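Local coordinates for thioredoxin-like fold domain-containing protein (Paracoccus denitrificans, PDB 3DML), which probably reduces and exchanges disulfide bonds in the periplasm as a thioredoxin-fold thiol-disulfide oxidoreductase linked to chemotrophic sulfur oxidation, at residues 34-37 / 38-42; 99-102 / 103-107. All coordinates share one frame; numbering follows the deposited sequence. Where two conformers were deposited one is given.

Contact 1: residues 34-37 / 38-42; sequences ARWD and AEIAP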
loop_
_atom_site.group_PDB
_atom_site.type_symbol
_atom_site.label_atom_id
_atom_site.label_comp_id
_atom_site.label_asym_id
_atom_site.label_seq_id
_atom_site.Cartn_x
_atom_site.Cartn_y
_atom_site.Cartn_z
ATOM N N ALA A 34 -1.351 5.230 -11.495
ATOM C CA ALA A 34 -2.560 5.877 -12.022
ATOM C C ALA A 34 -3.681 4.851 -12.248
ATOM O O ALA A 34 -4.874 5.153 -12.019
ATOM C CB ALA A 34 -2.239 6.611 -13.306
ATOM N N ARG A 35 -3.322 3.644 -12.701
ATOM C CA ARG A 35 -4.325 2.580 -12.827
ATOM C C ARG A 35 -4.953 2.192 -11.505
ATOM O O ARG A 35 -6.161 2.032 -11.418
ATOM C CB ARG A 35 -3.757 1.328 -13.470
ATOM C CG ARG A 35 -3.523 1.465 -14.952
ATOM C CD ARG A 35 -3.243 0.058 -15.509
ATOM N NE ARG A 35 -2.750 0.111 -16.877
ATOM C CZ ARG A 35 -2.340 -0.957 -17.547
ATOM N NH1 ARG A 35 -2.369 -2.151 -16.971
ATOM N NH2 ARG A 35 -1.903 -0.825 -18.787
ATOM N N TRP A 36 -4.143 2.073 -10.463
ATOM C CA TRP A 36 -4.668 1.713 -9.145
ATOM C C TRP A 36 -5.572 2.837 -8.629
ATOM O O TRP A 36 -6.642 2.567 -8.051
ATOM C CB TRP A 36 -3.529 1.505 -8.150
ATOM C CG TRP A 36 -3.994 0.930 -6.825
ATOM C CD1 TRP A 36 -4.139 -0.381 -6.515
ATOM C CD2 TRP A 36 -4.373 1.664 -5.661
ATOM N NE1 TRP A 36 -4.566 -0.524 -5.217
ATOM C CE2 TRP A 36 -4.709 0.722 -4.665
ATOM C CE3 TRP A 36 -4.441 3.028 -5.354
ATOM C CZ2 TRP A 36 -5.118 1.099 -3.377
ATOM C CZ3 TRP A 36 -4.853 3.406 -4.051
ATOM C CH2 TRP A 36 -5.199 2.435 -3.098
ATOM N N ASP A 37 -5.115 4.080 -8.814
ATOM C CA ASP A 37 -5.902 5.279 -8.425
ATOM C C ASP A 37 -7.271 5.323 -9.108
ATOM O O ASP A 37 -8.245 5.729 -8.498
ATOM C CB ASP A 37 -5.149 6.591 -8.712
ATOM C CG ASP A 37 -3.947 6.811 -7.802
ATOM O OD1 ASP A 37 -3.848 6.225 -6.701
ATOM O OD2 ASP A 37 -3.065 7.590 -8.209
ATOM N N ALA A 38 -7.349 4.902 -10.364
ATOM C CA ALA A 38 -8.615 4.859 -11.090
ATOM C C ALA A 38 -9.466 3.645 -10.725
ATOM O O ALA A 38 -10.695 3.733 -10.711
ATOM C CB ALA A 38 -8.369 4.864 -12.591
ATOM N N GLU A 39 -8.824 2.508 -10.463
ATOM C CA GLU A 39 -9.542 1.244 -10.369
ATOM C C GLU A 39 -9.879 0.843 -8.948
ATOM O O GLU A 39 -11.021 0.444 -8.666
ATOM C CB GLU A 39 -8.750 0.116 -11.033
ATOM C CG GLU A 39 -8.693 0.279 -12.527
ATOM C CD GLU A 39 -7.697 -0.617 -13.231
ATOM O OE1 GLU A 39 -7.192 -1.621 -12.649
ATOM O OE2 GLU A 39 -7.438 -0.304 -14.416
ATOM N N ILE A 40 -8.887 0.904 -8.064
ATOM C CA ILE A 40 -9.067 0.450 -6.691
ATOM C C ILE A 40 -9.390 1.621 -5.747
ATOM O O ILE A 40 -10.300 1.516 -4.909
ATOM C CB ILE A 40 -7.814 -0.298 -6.159
ATOM C CG1 ILE A 40 -7.527 -1.601 -6.946
ATOM C CG2 ILE A 40 -7.926 -0.554 -4.654
ATOM C CD1 ILE A 40 -8.612 -2.627 -6.836
ATOM N N ALA A 41 -8.638 2.715 -5.857
ATOM C CA ALA A 41 -8.746 3.829 -4.892
ATOM C C ALA A 41 -10.198 4.280 -4.579
ATOM O O ALA A 41 -10.536 4.456 -3.426
ATOM C CB ALA A 41 -7.892 5.035 -5.326
ATOM N N PRO A 42 -11.046 4.471 -5.608
ATOM C CA PRO A 42 -12.425 4.901 -5.302
ATOM C C PRO A 42 -13.199 3.890 -4.418
ATOM O O PRO A 42 -13.936 4.303 -3.508
ATOM C CB PRO A 42 -13.076 5.026 -6.689
ATOM C CG PRO A 42 -11.913 5.114 -7.687
ATOM C CD PRO A 42 -10.817 4.289 -7.058
#
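With CG set opposite the backbone N (chi1 -171°), W36 swings its indole along helix 31-39 toward the residues that follow, where I40 and A41 meet it. I40 turns CG2 opposite its own N and CG1 opposite its carbonyl carbon; the backbone sets CB over the ring, and chi1 turns both branches onto it. This is the C-terminal part of the helix that, in a thioredoxin fold, starts at the CxxC motif, here C30 and C33. I40 CB stands over the indole face, 3.6 Å from the centroid of the W36 five-membered ring, a CH-pi contact; the two side chains cross at about a right angle. CG2 of I40 rests 3.5 Å from W36 CE2, and A41 CB lies 3.7 Å from W36 CZ3 at the six-membered end. F101 and Y95 meet the same indole edge-to-face. D37 OD1, in plane at the indole edge, forms a salt bridge with R57 NH2, and E39 OE1 is hydrogen-bonded to Y95 OH. W36 O accepts from two backbone donors: I40 N at 2.8 Å, four residues on, and A41 N, five residues on, the latter bond almost straight, with 169° at the hydrogen and W36 O 3.0 Å from A41 N.

Contact 2: residues 99-102 / 103-107; sequences DFFW and PMLAR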
loop_
_atom_site.group_PDB
_atom_site.type_symbol
_atom_site.label_atom_id
_atom_site.label_comp_id
_atom_site.label_asym_id
_atom_site.label_seq_id
_atom_site.Cartn_x
_atom_site.Cartn_y
_atom_site.Cartn_z
ATOM N N ASP A 99 -7.880 -8.175 -9.364
ATOM C CA ASP A 99 -8.035 -9.514 -8.815
ATOM C C ASP A 99 -6.753 -10.014 -8.166
ATOM O O ASP A 99 -6.733 -11.030 -7.489
ATOM C CB ASP A 99 -8.480 -10.489 -9.919
ATOM C CG ASP A 99 -9.903 -10.235 -10.391
ATOM O OD1 ASP A 99 -10.458 -9.159 -10.053
ATOM O OD2 ASP A 99 -10.456 -11.119 -11.116
ATOM N N PHE A 100 -5.667 -9.318 -8.417
ATOM C CA PHE A 100 -4.403 -9.661 -7.775
ATOM C C PHE A 100 -4.286 -8.900 -6.465
ATOM O O PHE A 100 -3.922 -9.462 -5.443
ATOM C CB PHE A 100 -3.268 -9.363 -8.734
ATOM C CG PHE A 100 -3.219 -10.350 -9.853
ATOM C CD1 PHE A 100 -2.377 -11.458 -9.775
ATOM C CD2 PHE A 100 -4.099 -10.231 -10.932
ATOM C CE1 PHE A 100 -2.370 -12.411 -10.788
ATOM C CE2 PHE A 100 -4.100 -11.172 -11.956
ATOM C CZ PHE A 100 -3.236 -12.270 -11.875
ATOM N N PHE A 101 -4.702 -7.652 -6.492
ATOM C CA PHE A 101 -4.594 -6.766 -5.338
ATOM C C PHE A 101 -5.347 -7.277 -4.128
ATOM O O PHE A 101 -4.776 -7.432 -3.066
ATOM C CB PHE A 101 -5.031 -5.333 -5.718
ATOM C CG PHE A 101 -4.912 -4.361 -4.576
ATOM C CD1 PHE A 101 -3.662 -3.852 -4.195
ATOM C CD2 PHE A 101 -6.034 -4.021 -3.835
ATOM C CE1 PHE A 101 -3.557 -2.941 -3.110
ATOM C CE2 PHE A 101 -5.942 -3.126 -2.761
ATOM C CZ PHE A 101 -4.706 -2.602 -2.397
ATOM N N TRP A 102 -6.648 -7.531 -4.270
ATOM C CA TRP A 102 -7.454 -7.879 -3.104
ATOM C C TRP A 102 -7.016 -9.104 -2.287
ATOM O O TRP A 102 -6.868 -9.006 -1.061
ATOM C CB TRP A 102 -8.943 -7.991 -3.478
ATOM C CG TRP A 102 -9.563 -6.711 -3.988
ATOM C CD1 TRP A 102 -10.062 -6.472 -5.239
ATOM C CD2 TRP A 102 -9.790 -5.517 -3.229
ATOM N NE1 TRP A 102 -10.573 -5.190 -5.306
ATOM C CE2 TRP A 102 -10.420 -4.590 -4.084
ATOM C CE3 TRP A 102 -9.512 -5.143 -1.904
ATOM C CZ2 TRP A 102 -10.775 -3.301 -3.661
ATOM C CZ3 TRP A 102 -9.861 -3.870 -1.487
ATOM C CH2 TRP A 102 -10.488 -2.967 -2.359
ATOM N N PRO A 103 -6.831 -10.268 -2.932
ATOM C CA PRO A 103 -6.463 -11.436 -2.120
ATOM C C PRO A 103 -5.019 -11.347 -1.593
ATOM O O PRO A 103 -4.708 -11.916 -0.538
ATOM C CB PRO A 103 -6.617 -12.634 -3.097
ATOM C CG PRO A 103 -6.526 -12.065 -4.440
ATOM C CD PRO A 103 -6.951 -10.597 -4.363
HETATM N N MSE A 104 -4.146 -10.643 -2.302
HETATM C CA MSE A 104 -2.774 -10.500 -1.817
HETATM C C MSE A 104 -2.722 -9.559 -0.628
HETATM O O MSE A 104 -1.980 -9.793 0.322
HETATM C CB MSE A 104 -1.861 -10.059 -2.945
HETATM C CG MSE A 104 -1.987 -11.004 -4.132
HETATM SE SE MSE A 104 -0.654 -10.728 -5.471
HETATM C CE MSE A 104 -0.873 -8.823 -5.906
ATOM N N LEU A 105 -3.543 -8.511 -0.652
ATOM C CA LEU A 105 -3.632 -7.637 0.506
ATOM C C LEU A 105 -4.244 -8.402 1.685
ATOM O O LEU A 105 -3.778 -8.303 2.829
ATOM C CB LEU A 105 -4.483 -6.406 0.178
ATOM C CG LEU A 105 -4.785 -5.503 1.393
ATOM C CD1 LEU A 105 -3.503 -4.894 1.988
ATOM C CD2 LEU A 105 -5.772 -4.425 1.021
ATOM N N ALA A 106 -5.281 -9.182 1.400
ATOM C CA ALA A 106 -5.911 -9.988 2.434
ATOM C C ALA A 106 -4.900 -10.915 3.130
ATOM O O ALA A 106 -4.933 -11.038 4.343
ATOM C CB ALA A 106 -7.134 -10.773 1.875
ATOM N N ARG A 107 -3.991 -11.538 2.381
ATOM C CA ARG A 107 -2.938 -12.347 3.020
ATOM C C ARG A 107 -2.116 -11.513 3.997
ATOM O O ARG A 107 -1.778 -11.974 5.105
ATOM C CB ARG A 107 -1.999 -13.009 2.010
ATOM C CG ARG A 107 -1.021 -13.974 2.709
ATOM C CD ARG A 107 0.071 -14.520 1.772
ATOM N NE ARG A 107 0.978 -13.470 1.289
ATOM C CZ ARG A 107 2.138 -13.134 1.857
ATOM N NH1 ARG A 107 2.571 -13.761 2.948
ATOM N NH2 ARG A 107 2.871 -12.157 1.326
#
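F101 and L105, one helical turn apart, run side by side and point the same way, bringing L105 CD2 to 4.0 Å from F101 CE2 and equally close to CZ. Both have CG opposite the backbone N (chi1 -179° and 173°), which sends the ring and the leucine branches forward along the helix on its buried side. On another flank, in one of its two modelled conformers, the selenomethionine M104 bends at its last torsion (chi3 -56°) and brings its methyl back over the preceding turn, a tentative contact with CE 3.7 Å from F100 CB. Behind these side chains stands the backbone of helix 98-112, the C-terminal helix of the thioredoxin fold, in which a proline interrupts the regular bonding. P103 has no N-H to offer D99 O, and its ring occupies the place where a donor would sit, CD 3.2 Å from D99 O. The helix is kinked at this point. The next bond, from M104 N to F100 O, is weak and long at 3.4 Å; regular pairing returns with L105 N to F101 O at 2.9 Å and A106 N to W102 O at 2.9 Å. Farther out, L22 touches both F101 and L105, F80 meets the F101 ring edge-to-face, and E49 of helix 48-52 packs against W102, L105 and A106.

In the fold
From the N terminus, strand 20-26 leads to helix 31-39, from which contact 1 runs on into residues 40-42; strands 55-59, 79-84 and 87-93 follow, and helix 98-112 carries contact 2. Each contact joins adjoining turns and closes no long loop, and the two stand in series, neither nesting nor crossing. Although far apart in sequence, they touch in space, their centres about 15 Å apart: W36 NE1 comes to 3.4 Å from F101 CE1, and I40 CD1 to 3.6 Å from W102 NE1. Through these residues segment 34-42 packs against helix 98-112, and the rings of W36 and F101 both reach strands 20-26 and 79-84, tying both regions to the central sheet.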